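Local coordinates for putative uncharacterized protein lp_3323 (Lactobacillus plantarum, PDB 3DC7) that probably acts as an ester- or acyl-cleaving hydrolase of the GDSL-like, SGNH superfamily, although its substrate and exact function are unknown, at residues 43-46 and 47-51; 62-66 and 67-71; 164-167 and 168-172; 192-195 and 196-200. All blocks are in the same frame, centred on the assembly; numbering follows the deposited sequence.

Contact 1 of 4, residues 43-46 and 47-51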
ATOM      1  N   HIS A  43      -7.722  11.496  18.517  1.00 27.55           N
ATOM      2  CA  HIS A  43      -6.578  11.502  19.419  1.00 28.62           C
ATOM      3  C   HIS A  43      -6.999  11.436  20.898  1.00 29.06           C
ATOM      4  O   HIS A  43      -6.215  11.010  21.740  1.00 29.18           O
ATOM      5  CB  HIS A  43      -5.650  12.682  19.138  1.00 28.50           C
ATOM      6  CG  HIS A  43      -6.330  14.005  19.196  1.00 30.25           C
ATOM      7  ND1 HIS A  43      -6.438  14.732  20.363  1.00 30.80           N
ATOM      8  CD2 HIS A  43      -6.957  14.727  18.236  1.00 30.97           C
ATOM      9  CE1 HIS A  43      -7.090  15.855  20.116  1.00 32.18           C
ATOM     10  NE2 HIS A  43      -7.422  15.872  18.835  1.00 32.00           N
ATOM     11  N   ASP A  44      -8.231  11.842  21.203  1.00 29.72           N
ATOM     12  CA  ASP A  44      -8.763  11.748  22.563  1.00 30.38           C
ATOM     13  C   ASP A  44      -9.049  10.287  22.899  1.00 30.30           C
ATOM     14  O   ASP A  44      -8.757   9.821  24.011  1.00 30.40           O
ATOM     15  CB  ASP A  44     -10.033  12.585  22.701  1.00 30.71           C
ATOM     16  CG  ASP A  44      -9.754  14.078  22.685  1.00 32.58           C
ATOM     17  OD1 ASP A  44      -8.714  14.502  23.232  1.00 35.99           O
ATOM     18  OD2 ASP A  44     -10.578  14.843  22.131  1.00 34.61           O
ATOM     19  N   ILE A  45      -9.600   9.569  21.922  1.00 30.06           N
ATOM     20  CA  ILE A  45      -9.766   8.111  22.008  1.00 29.58           C
ATOM     21  C   ILE A  45      -8.420   7.410  22.212  1.00 29.36           C
ATOM     22  O   ILE A  45      -8.257   6.642  23.157  1.00 29.17           O
ATOM     23  CB  ILE A  45     -10.521   7.541  20.775  1.00 29.39           C
ATOM     24  CG1 ILE A  45     -11.936   8.121  20.726  1.00 28.40           C
ATOM     25  CG2 ILE A  45     -10.577   5.993  20.823  1.00 29.30           C
ATOM     26  CD1 ILE A  45     -12.553   8.159  19.347  1.00 26.29           C
ATOM     27  N   LEU A  46      -7.448   7.698  21.350  1.00 29.45           N
ATOM     28  CA  LEU A  46      -6.146   7.043  21.440  1.00 29.90           C
ATOM     29  C   LEU A  46      -5.364   7.422  22.682  1.00 30.70           C
ATOM     30  O   LEU A  46      -4.722   6.568  23.290  1.00 30.69           O
ATOM     31  CB  LEU A  46      -5.299   7.287  20.185  1.00 29.69           C
ATOM     32  CG  LEU A  46      -5.889   6.724  18.899  1.00 29.03           C
ATOM     33  CD1 LEU A  46      -5.249   7.397  17.737  1.00 28.41           C
ATOM     34  CD2 LEU A  46      -5.724   5.225  18.820  1.00 29.59           C
ATOM     35  N   ALA A  47      -5.399   8.699  23.058  1.00 31.62           N
ATOM     36  CA  ALA A  47      -4.662   9.135  24.240  1.00 32.75           C
ATOM     37  C   ALA A  47      -5.140   8.394  25.495  1.00 33.35           C
ATOM     38  O   ALA A  47      -4.323   8.024  26.339  1.00 33.62           O
ATOM     39  CB  ALA A  47      -4.766  10.639  24.435  1.00 32.88           C
ATOM     40  N   ALA A  48      -6.452   8.174  25.590  1.00 33.82           N
ATOM     41  CA  ALA A  48      -7.061   7.417  26.689  1.00 34.86           C
ATOM     42  C   ALA A  48      -6.654   5.939  26.676  1.00 35.50           C
ATOM     43  O   ALA A  48      -6.242   5.402  27.706  1.00 36.17           O
ATOM     44  CB  ALA A  48      -8.577   7.559  26.660  1.00 34.67           C
ATOM     45  N   ASP A  49      -6.750   5.299  25.510  1.00 36.18           N
ATOM     46  CA  ASP A  49      -6.349   3.901  25.334  1.00 36.90           C
ATOM     47  C   ASP A  49      -4.869   3.670  25.613  1.00 36.58           C
ATOM     48  O   ASP A  49      -4.482   2.594  26.065  1.00 36.40           O
ATOM     49  CB  ASP A  49      -6.647   3.425  23.907  1.00 37.32           C
ATOM     50  CG  ASP A  49      -8.127   3.410  23.588  1.00 40.55           C
ATOM     51  OD1 ASP A  49      -8.961   3.619  24.512  1.00 43.81           O
ATOM     52  OD2 ASP A  49      -8.466   3.189  22.399  1.00 43.01           O
ATOM     53  N   TRP A  50      -4.044   4.672  25.317  1.00 36.12           N
ATOM     54  CA  TRP A  50      -2.599   4.547  25.487  1.00 35.71           C
ATOM     55  C   TRP A  50      -2.133   4.891  26.898  1.00 36.30           C
ATOM     56  O   TRP A  50      -0.983   4.634  27.238  1.00 36.56           O
ATOM     57  CB  TRP A  50      -1.864   5.441  24.488  1.00 34.55           C
ATOM     58  CG  TRP A  50      -2.023   5.059  23.044  1.00 33.95           C
ATOM     59  CD1 TRP A  50      -2.546   3.897  22.546  1.00 32.25           C
ATOM     60  CD2 TRP A  50      -1.611   5.832  21.912  1.00 32.30           C
ATOM     61  NE1 TRP A  50      -2.506   3.914  21.170  1.00 31.15           N
ATOM     62  CE2 TRP A  50      -1.931   5.087  20.758  1.00 31.95           C
ATOM     63  CE3 TRP A  50      -1.012   7.090  21.761  1.00 31.79           C
ATOM     64  CZ2 TRP A  50      -1.682   5.564  19.468  1.00 31.89           C
ATOM     65  CZ3 TRP A  50      -0.761   7.555  20.491  1.00 32.03           C
ATOM     66  CH2 TRP A  50      -1.097   6.792  19.357  1.00 32.32           C
ATOM     67  N   ASP A  51      -3.026   5.474  27.701  1.00 36.94           N
ATOM     68  CA  ASP A  51      -2.701   6.043  29.014  1.00 37.69           C
ATOM     69  C   ASP A  51      -1.453   6.908  28.917  1.00 37.53           C
ATOM     70  O   ASP A  51      -0.411   6.626  29.522  1.00 37.53           O
ATOM     71  CB  ASP A  51      -2.566   4.963  30.103  1.00 38.14           C
ATOM     72  CG  ASP A  51      -2.537   5.555  31.520  1.00 40.52           C
ATOM     73  OD1 ASP A  51      -3.537   6.192  31.950  1.00 40.94           O
ATOM     74  OD2 ASP A  51      -1.497   5.383  32.202  1.00 42.68           O
TER
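Leu46 and Trp50 meet one turn apart on helix 42-50, the crossover helix of the beta-alpha-beta unit made by strands 24-28 and 56-59. Their side chains run alongside each other, pointing the same way. Leu46 CB sits over the face of the indole in a CH-pi contact, 4.1 Å from the centroid of the six-membered ring, while Leu46 CD2 comes within 4.1 Å of Trp50 CZ2. The first torsion of Trp50 (chi1 -66°) sets CG beside the backbone N, which lays the ring back along the preceding turn. There Leu46 O lies 3.1 Å from Trp50 CG, above the ring plane near its rim. The same oxygen accepts the backbone bond from Trp50 N at 2.9 Å. The bond from Asp49 N to Ile45 O is straighter. Beside it Ile45 CG2 touches Asp49 OD2 at 3.8 Å, on the more solvent-accessible flank where a carboxylate is at home. Asp51 takes positive phi, and of the two bonds back into the last turn that make the Schellman motif, Asp51 N to Ala48 O is 3.2 Å. Trp50 NE1 is satisfied by Gln217, and the Phe21 ring packs edge-to-face against the indole. Small Ala47 suits the side that packs on Val52 and Ser55, whereas the large Leu46 and Trp50 fill the seam between helix 206-223, where they reach Leu216 and Leu220, and strand 24-28, where they meet Trp26 and Pro24.

Contact 2 of 4, residues 62-66 and 67-71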
ATOM      1  N   GLY A  62      -8.853  25.466  10.362  1.00 25.12           N
ATOM      2  CA  GLY A  62      -8.651  26.132   9.086  1.00 24.20           C
ATOM      3  C   GLY A  62      -7.245  26.093   8.530  1.00 23.65           C
ATOM      4  O   GLY A  62      -7.019  26.560   7.415  1.00 23.71           O
ATOM      5  N   SER A  63      -6.314  25.518   9.290  1.00 22.64           N
ATOM      6  CA  SER A  63      -4.892  25.544   8.953  1.00 22.47           C
ATOM      7  C   SER A  63      -4.519  24.706   7.712  1.00 22.38           C
ATOM      8  O   SER A  63      -4.993  23.594   7.529  1.00 22.02           O
ATOM      9  CB  SER A  63      -4.058  25.122  10.185  1.00 22.18           C
ATOM     10  OG  SER A  63      -2.708  24.848   9.846  1.00 23.35           O
ATOM     11  N   THR A  64      -3.655  25.256   6.871  1.00 22.68           N
ATOM     12  CA  THR A  64      -3.150  24.563   5.694  1.00 22.80           C
ATOM     13  C   THR A  64      -1.732  24.099   6.003  1.00 22.94           C
ATOM     14  O   THR A  64      -1.139  24.540   6.981  1.00 23.29           O
ATOM     15  CB  THR A  64      -3.087  25.527   4.500  1.00 23.40           C
ATOM     16  OG1 THR A  64      -2.335  26.705   4.879  1.00 23.72           O
ATOM     17  CG2 THR A  64      -4.508  25.913   4.038  1.00 21.12           C
ATOM     18  N   ILE A  65      -1.193  23.202   5.188  1.00 23.25           N
ATOM     19  CA  ILE A  65       0.230  22.848   5.287  1.00 22.83           C
ATOM     20  C   ILE A  65       1.064  24.003   4.716  1.00 22.81           C
ATOM     21  O   ILE A  65       2.085  24.388   5.286  1.00 22.26           O
ATOM     22  CB  ILE A  65       0.538  21.525   4.563  1.00 22.70           C
ATOM     23  CG1 ILE A  65      -0.064  20.349   5.343  1.00 23.50           C
ATOM     24  CG2 ILE A  65       2.041  21.346   4.408  1.00 22.53           C
ATOM     25  CD1 ILE A  65       0.010  19.030   4.632  1.00 24.69           C
ATOM     26  N   GLY A  66       0.595  24.555   3.599  1.00 22.74           N
ATOM     27  CA  GLY A  66       1.252  25.690   2.958  1.00 23.56           C
ATOM     28  C   GLY A  66       0.953  27.044   3.585  1.00 24.01           C
ATOM     29  O   GLY A  66       0.269  27.143   4.625  1.00 23.52           O
ATOM     30  N   SER A  67       1.436  28.087   2.910  1.00 24.31           N
ATOM     31  CA  SER A  67       1.426  29.454   3.425  1.00 24.80           C
ATOM     32  C   SER A  67       0.084  30.149   3.707  1.00 25.18           C
ATOM     33  O   SER A  67       0.071  31.181   4.388  1.00 25.39           O
ATOM     34  CB  SER A  67       2.233  30.339   2.485  1.00 24.95           C
ATOM     35  OG  SER A  67       1.560  30.475   1.249  1.00 26.60           O
ATOM     36  N   ARG A  68      -1.025  29.603   3.205  1.00 24.94           N
ATOM     37  CA  ARG A  68      -2.294  30.342   3.143  1.00 25.55           C
ATOM     38  C   ARG A  68      -2.894  30.667   4.504  1.00 25.68           C
ATOM     39  O   ARG A  68      -3.353  31.792   4.719  1.00 25.58           O
ATOM     40  CB  ARG A  68      -3.331  29.597   2.294  1.00 25.91           C
ATOM     41  CG  ARG A  68      -3.048  29.550   0.787  1.00 28.19           C
ATOM     42  CD  ARG A  68      -3.504  30.785   0.013  1.00 31.48           C
ATOM     43  NE  ARG A  68      -4.709  31.397   0.563  1.00 34.01           N
ATOM     44  CZ  ARG A  68      -5.856  31.553  -0.088  1.00 36.05           C
ATOM     45  NH1 ARG A  68      -5.989  31.146  -1.344  1.00 39.20           N
ATOM     46  NH2 ARG A  68      -6.878  32.123   0.528  1.00 38.14           N
ATOM     47  N   TYR A  69      -2.879  29.686   5.411  1.00 26.17           N
ATOM     48  CA  TYR A  69      -3.490  29.802   6.746  1.00 26.29           C
ATOM     49  C   TYR A  69      -2.701  29.036   7.818  1.00 26.25           C
ATOM     50  O   TYR A  69      -2.708  27.809   7.817  1.00 25.55           O
ATOM     51  CB  TYR A  69      -4.919  29.249   6.709  1.00 26.97           C
ATOM     52  CG  TYR A  69      -5.872  30.020   5.838  1.00 28.11           C
ATOM     53  CD1 TYR A  69      -6.166  29.602   4.544  1.00 29.15           C
ATOM     54  CD2 TYR A  69      -6.480  31.182   6.311  1.00 30.62           C
ATOM     55  CE1 TYR A  69      -7.061  30.323   3.732  1.00 30.13           C
ATOM     56  CE2 TYR A  69      -7.363  31.903   5.516  1.00 31.47           C
ATOM     57  CZ  TYR A  69      -7.650  31.471   4.237  1.00 31.07           C
ATOM     58  OH  TYR A  69      -8.527  32.211   3.479  1.00 31.97           O
ATOM     59  N   ASP A  70      -2.051  29.753   8.739  1.00 26.16           N
ATOM     60  CA  ASP A  70      -1.340  29.130   9.865  1.00 26.85           C
ATOM     61  C   ASP A  70      -0.491  27.935   9.455  1.00 26.97           C
ATOM     62  O   ASP A  70      -0.665  26.836  10.002  1.00 27.42           O
ATOM     63  CB  ASP A  70      -2.336  28.671  10.944  1.00 27.69           C
ATOM     64  CG  ASP A  70      -2.965  29.830  11.686  1.00 30.26           C
ATOM     65  OD1 ASP A  70      -4.207  30.011  11.582  1.00 32.32           O
ATOM     66  OD2 ASP A  70      -2.214  30.559  12.370  1.00 32.52           O
ATOM     67  N   ALA A  71       0.412  28.147   8.495  1.00 26.44           N
ATOM     68  CA  ALA A  71       1.196  27.078   7.868  1.00 26.35           C
ATOM     69  C   ALA A  71       1.733  26.017   8.823  1.00 26.60           C
ATOM     70  O   ALA A  71       2.579  26.309   9.659  1.00 26.20           O
ATOM     71  CB  ALA A  71       2.355  27.682   7.085  1.00 25.85           C
TER
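The Tyr69 ring has Thr64 CG2 at its edge, near the ring plane and 4.1 Å from CD1, while Gly62 O approaches obliquely and lies 3.5 Å from Tyr69 CB. Arg97 adds a cation-pi contact to the ring, and its guanidinium also bonds to Gly62 O. The ring belongs to a loop between strand 56-59 and helix 72-75 that folds back on itself. Thr64 N gives a straight bond to Tyr69 O, 2.9 Å long at 166° and in the carbonyl plane. The return bond comes from Tyr69 N to Thr64 OG1, at 3.1 Å. With OG1 wedged between its own backbone N and carbonyl carbon (chi1 53°), the threonine hydroxyl faces into the turn and can also donate to Gly66 O at 2.7 Å. One hydroxyl thus ties Gly66 O and Tyr69 N, donating to the first and accepting from the second, a task a threonine does while its methyl packs on the tyrosine. Ser63 OG donates to Asp70 O at 2.9 Å, from above the carbonyl plane, and Arg75 bonds to both of these oxygens. Ala71 stands at the N-cap of helix 72-75. The loop lacks regular secondary structure, so hydroxyls and charged side chains supplement a few backbone bonds, and the carboxylate of Asp94 pairs the N-H groups of the buried Ile65 and Gly66.

Contact 3 of 4, residues 164-167 and 168-172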
ATOM      1  N   ALA A 164      -2.220  12.739  -3.752  1.00 22.26           N
ATOM      2  CA  ALA A 164      -1.055  12.180  -4.457  1.00 22.26           C
ATOM      3  C   ALA A 164       0.262  12.890  -4.120  1.00 22.23           C
ATOM      4  O   ALA A 164       1.313  12.242  -4.014  1.00 22.50           O
ATOM      5  CB  ALA A 164      -1.283  12.175  -5.966  1.00 22.27           C
ATOM      6  N   ALA A 165       0.200  14.212  -3.942  1.00 22.17           N
ATOM      7  CA  ALA A 165       1.356  15.008  -3.508  1.00 21.58           C
ATOM      8  C   ALA A 165       1.895  14.517  -2.153  1.00 21.40           C
ATOM      9  O   ALA A 165       3.102  14.296  -1.997  1.00 21.25           O
ATOM     10  CB  ALA A 165       0.991  16.508  -3.452  1.00 20.93           C
ATOM     11  N   ILE A 166       1.003  14.344  -1.184  1.00 21.22           N
ATOM     12  CA  ILE A 166       1.353  13.755   0.117  1.00 21.44           C
ATOM     13  C   ILE A 166       1.996  12.361  -0.022  1.00 22.01           C
ATOM     14  O   ILE A 166       3.063  12.094   0.562  1.00 21.44           O
ATOM     15  CB  ILE A 166       0.124  13.722   1.068  1.00 21.55           C
ATOM     16  CG1 ILE A 166      -0.308  15.160   1.419  1.00 21.36           C
ATOM     17  CG2 ILE A 166       0.449  12.974   2.346  1.00 21.12           C
ATOM     18  CD1 ILE A 166      -1.720  15.279   1.966  1.00 23.74           C
ATOM     19  N   ALA A 167       1.370  11.479  -0.804  1.00 22.49           N
ATOM     20  CA  ALA A 167       1.954  10.150  -1.032  1.00 22.99           C
ATOM     21  C   ALA A 167       3.361  10.260  -1.636  1.00 23.56           C
ATOM     22  O   ALA A 167       4.294   9.644  -1.120  1.00 23.57           O
ATOM     23  CB  ALA A 167       1.058   9.296  -1.882  1.00 23.35           C
ATOM     24  N   GLN A 168       3.528  11.066  -2.690  1.00 24.13           N
ATOM     25  CA  GLN A 168       4.855  11.221  -3.316  1.00 25.31           C
ATOM     26  C   GLN A 168       5.902  11.834  -2.391  1.00 25.17           C
ATOM     27  O   GLN A 168       7.007  11.303  -2.288  1.00 25.50           O
ATOM     28  CB  GLN A 168       4.795  12.039  -4.605  1.00 25.77           C
ATOM     29  CG  GLN A 168       3.970  11.407  -5.735  1.00 30.04           C
ATOM     30  CD  GLN A 168       3.497  12.446  -6.763  1.00 34.65           C
ATOM     31  OE1 GLN A 168       4.077  13.537  -6.879  1.00 33.88           O
ATOM     32  NE2 GLN A 168       2.442  12.100  -7.522  1.00 34.55           N
HETATM   33  N   MSE A 169       5.572  12.939  -1.743  1.00 24.83           N
HETATM   34  CA  MSE A 169       6.514  13.633  -0.853  1.00 25.22           C
HETATM   35  C   MSE A 169       6.865  12.827   0.392  1.00 24.53           C
HETATM   36  O   MSE A 169       8.022  12.793   0.773  1.00 24.87           O
HETATM   37  CB  MSE A 169       6.000  15.012  -0.427  1.00 25.84           C
HETATM   38  CG  MSE A 169       5.922  16.023  -1.547  1.00 29.53           C
HETATM   39 SE   MSE A 169       7.638  16.203  -2.457  1.00 42.28          SE
HETATM   40  CE  MSE A 169       8.768  16.783  -0.990  1.00 36.81           C
ATOM     41  N   THR A 170       5.888  12.192   1.035  1.00 23.92           N
ATOM     42  CA  THR A 170       6.203  11.381   2.228  1.00 23.85           C
ATOM     43  C   THR A 170       7.172  10.248   1.903  1.00 24.46           C
ATOM     44  O   THR A 170       8.049   9.941   2.707  1.00 24.42           O
ATOM     45  CB  THR A 170       4.974  10.825   2.953  1.00 23.20           C
ATOM     46  OG1 THR A 170       4.152  10.099   2.039  1.00 24.10           O
ATOM     47  CG2 THR A 170       4.176  11.937   3.560  1.00 22.04           C
ATOM     48  N   ALA A 171       7.012   9.663   0.708  1.00 25.10           N
ATOM     49  CA  ALA A 171       7.866   8.595   0.212  1.00 25.84           C
ATOM     50  C   ALA A 171       9.332   8.987   0.197  1.00 26.68           C
ATOM     51  O   ALA A 171      10.183   8.218   0.643  1.00 26.73           O
ATOM     52  CB  ALA A 171       7.422   8.152  -1.170  1.00 25.89           C
ATOM     53  N   ASP A 172       9.620  10.187  -0.299  1.00 27.37           N
ATOM     54  CA  ASP A 172      10.992  10.690  -0.383  1.00 28.26           C
ATOM     55  C   ASP A 172      11.701  10.900   0.966  1.00 27.95           C
ATOM     56  O   ASP A 172      12.924  11.031   1.017  1.00 28.15           O
ATOM     57  CB  ASP A 172      11.014  11.988  -1.175  1.00 28.70           C
ATOM     58  CG  ASP A 172      10.797  11.770  -2.650  1.00 30.82           C
ATOM     59  OD1 ASP A 172      11.041  10.652  -3.162  1.00 32.96           O
ATOM     60  OD2 ASP A 172      10.378  12.742  -3.307  1.00 34.25           O
TER
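Gln168 lies back along its helix over the carbonyl of Ala164, one turn earlier. Its CB is 3.5 Å from Ala164 O, CG comes to 3.3 Å, CD and NE2 pass the same oxygen, and NE2 also lies 4.0 Å from Ala164 CB. At the tip, OE1 bonds to the Tyr113 hydroxyl, so this long polar side chain spans to helix 112-126. Gln168 N also bonds Ala164 O, nearly straight at 168°. Both residues belong to helix 159-173, which packs against the central parallel sheet of this SGNH-type alpha/beta domain. On the sheet side Ile166 and Thr170 meet through their CG2 methyls, 4.1 Å apart, with His177, Phe134 and Ser136 around them. Thr170 OG1, set between its backbone N and carbonyl carbon (chi1 54°), donates to Ile166 O at 2.7 Å. Thr170 N bonds that oxygen too, from the opposite face of its carbonyl plane. A valine in place of Thr170 would probably leave Ile166 O with a single donor from that residue. On the other flank the bent selenomethionine of Met169 passes its CG 3.3 Å from Ala165 O and packs on Met117.

Contact 4 of 4, residues 192-195 and 196-200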
ATOM      1  N   ALA A 192     -25.618   9.528   2.265  1.00 27.45           N
ATOM      2  CA  ALA A 192     -25.886   8.482   3.254  1.00 26.82           C
ATOM      3  C   ALA A 192     -24.750   8.329   4.277  1.00 26.40           C
ATOM      4  O   ALA A 192     -25.011   8.112   5.462  1.00 26.69           O
ATOM      5  CB  ALA A 192     -26.163   7.165   2.572  1.00 26.60           C
ATOM      6  N   GLN A 193     -23.501   8.446   3.826  1.00 25.57           N
ATOM      7  CA  GLN A 193     -22.340   8.348   4.727  1.00 25.16           C
ATOM      8  C   GLN A 193     -22.002   9.666   5.401  1.00 24.82           C
ATOM      9  O   GLN A 193     -21.627   9.682   6.572  1.00 24.54           O
ATOM     10  CB  GLN A 193     -21.124   7.803   3.995  1.00 24.40           C
ATOM     11  CG  GLN A 193     -21.252   6.329   3.695  1.00 25.78           C
ATOM     12  CD  GLN A 193     -19.994   5.739   3.130  1.00 26.24           C
ATOM     13  OE1 GLN A 193     -19.395   6.310   2.217  1.00 27.16           O
ATOM     14  NE2 GLN A 193     -19.573   4.592   3.667  1.00 23.98           N
ATOM     15  N   ALA A 194     -22.121  10.766   4.648  1.00 24.44           N
ATOM     16  CA  ALA A 194     -21.960  12.119   5.198  1.00 23.97           C
ATOM     17  C   ALA A 194     -22.929  12.349   6.361  1.00 23.76           C
ATOM     18  O   ALA A 194     -22.558  12.925   7.385  1.00 23.65           O
ATOM     19  CB  ALA A 194     -22.174  13.173   4.094  1.00 23.64           C
ATOM     20  N   ALA A 195     -24.165  11.887   6.198  1.00 23.60           N
ATOM     21  CA  ALA A 195     -25.199  11.982   7.244  1.00 23.90           C
ATOM     22  C   ALA A 195     -24.827  11.215   8.518  1.00 23.93           C
ATOM     23  O   ALA A 195     -25.148  11.643   9.626  1.00 24.21           O
ATOM     24  CB  ALA A 195     -26.527  11.481   6.710  1.00 23.60           C
ATOM     25  N   ILE A 196     -24.124  10.100   8.363  1.00 23.43           N
ATOM     26  CA  ILE A 196     -23.811   9.235   9.507  1.00 23.06           C
ATOM     27  C   ILE A 196     -22.494   9.601  10.184  1.00 22.83           C
ATOM     28  O   ILE A 196     -22.388   9.543  11.414  1.00 22.56           O
ATOM     29  CB  ILE A 196     -23.809   7.733   9.090  1.00 22.52           C
ATOM     30  CG1 ILE A 196     -25.229   7.308   8.709  1.00 23.29           C
ATOM     31  CG2 ILE A 196     -23.279   6.844  10.221  1.00 21.65           C
ATOM     32  CD1 ILE A 196     -25.359   5.825   8.341  1.00 23.81           C
ATOM     33  N   TYR A 197     -21.500   9.978   9.378  1.00 22.47           N
ATOM     34  CA  TYR A 197     -20.116  10.123   9.865  1.00 22.95           C
ATOM     35  C   TYR A 197     -19.536  11.533   9.869  1.00 23.07           C
ATOM     36  O   TYR A 197     -18.433  11.742  10.380  1.00 22.93           O
ATOM     37  CB  TYR A 197     -19.185   9.219   9.057  1.00 22.26           C
ATOM     38  CG  TYR A 197     -19.485   7.758   9.236  1.00 23.45           C
ATOM     39  CD1 TYR A 197     -19.311   7.141  10.475  1.00 22.49           C
ATOM     40  CD2 TYR A 197     -19.941   6.985   8.163  1.00 22.61           C
ATOM     41  CE1 TYR A 197     -19.584   5.784  10.648  1.00 24.19           C
ATOM     42  CE2 TYR A 197     -20.209   5.635   8.326  1.00 23.40           C
ATOM     43  CZ  TYR A 197     -20.025   5.041   9.574  1.00 23.52           C
ATOM     44  OH  TYR A 197     -20.299   3.702   9.750  1.00 23.67           O
ATOM     45  N   SER A 198     -20.264  12.486   9.295  1.00 23.73           N
ATOM     46  CA  SER A 198     -19.776  13.845   9.200  1.00 25.22           C
ATOM     47  C   SER A 198     -20.787  14.816   9.763  1.00 25.84           C
ATOM     48  O   SER A 198     -21.984  14.531   9.806  1.00 26.27           O
ATOM     49  CB  SER A 198     -19.461  14.229   7.752  1.00 25.05           C
ATOM     50  OG  SER A 198     -20.632  14.686   7.093  1.00 26.97           O
ATOM     51  N   VAL A 199     -20.291  15.977  10.170  1.00 26.45           N
ATOM     52  CA  VAL A 199     -21.150  17.084  10.590  1.00 27.06           C
ATOM     53  C   VAL A 199     -21.751  17.811   9.367  1.00 27.07           C
ATOM     54  O   VAL A 199     -22.922  18.201   9.388  1.00 27.62           O
ATOM     55  CB  VAL A 199     -20.373  18.086  11.520  1.00 27.02           C
ATOM     56  CG1 VAL A 199     -21.262  19.269  11.945  1.00 28.33           C
ATOM     57  CG2 VAL A 199     -19.842  17.377  12.756  1.00 26.59           C
ATOM     58  N   ASP A 200     -20.972  17.940   8.290  1.00 26.84           N
ATOM     59  CA  ASP A 200     -21.250  18.934   7.251  1.00 26.79           C
ATOM     60  C   ASP A 200     -20.610  18.585   5.902  1.00 26.93           C
ATOM     61  O   ASP A 200     -20.395  19.475   5.054  1.00 27.15           O
ATOM     62  CB  ASP A 200     -20.693  20.287   7.722  1.00 26.81           C
ATOM     63  CG  ASP A 200     -19.234  20.188   8.146  1.00 27.44           C
ATOM     64  OD1 ASP A 200     -18.566  19.199   7.755  1.00 27.34           O
ATOM     65  OD2 ASP A 200     -18.753  21.078   8.871  1.00 26.69           O
TER
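Tyr197 lies against the backbone of Gln193, its CD2 3.6 Å from Gln193 O, which stands oblique to the ring. The pair sits at the C-terminal end of helix 191-197, just before a D-x-x-H sequence pattern, Asp200 to His203, that in SGNH hydrolases usually carries the catalytic acid and base; here such a role is inferred only. Ile196, the residue before Tyr197, puts CG2 3.6 Å above the ring plane, over its centre. Ile196 also turns CG1 back towards Ala192 O, 3.4 Å away. Tyr197 N bonds Gln193 O at 2.8 Å. Gln193 NE2 bonds the carbonyl O of Pro128 of the third subunit, and OE1 takes a bond from Thr187 N of its own chain, while Tyr197 packs on Ala207 and Val211 of helix 206-223. Where helical geometry ends, Ser198 folds its hydroxyl back on the preceding turn: OG stands between backbone N and carbonyl carbon (chi1 85°) and accepts from Thr201 N. Small Ala194 suits this close return, its CB touching Ser198 OG at 3.7 Å. An alanine in place of Ser198 would probably cost Ala194 O its hydroxyl donor and leave Thr201 N without a mate, so that the helix end is less firmly tied to the following turn. Ala194 O takes two bonds from one residue, Ser198 OG at 2.6 Å and Ser198 N at 3.0 Å, arriving from opposite faces of its carbonyl plane.

How the contacts relate
Contact 3 is the most buried of the four; contacts 1, 2 and 4 each mix buried and exposed residues. Contacts 2 and 3, with centres 18 Å apart, share helix 112-126 as a neighbour, and Phe112 is touched by both. Contacts 1 and 4 instead share helix 206-223, along which they lie at different positions, 24 Å apart between centres. Chemistry follows place. In contact 1 the side chains meet chiefly by apolar packing, and contact 2 pairs backbone groups through hydroxyls in a loop. In contacts 3 and 4 a hydroxyl doubles a helical bond, within the helix in one and at its end in the other; contact 3 borders the second subunit and contact 4 the third.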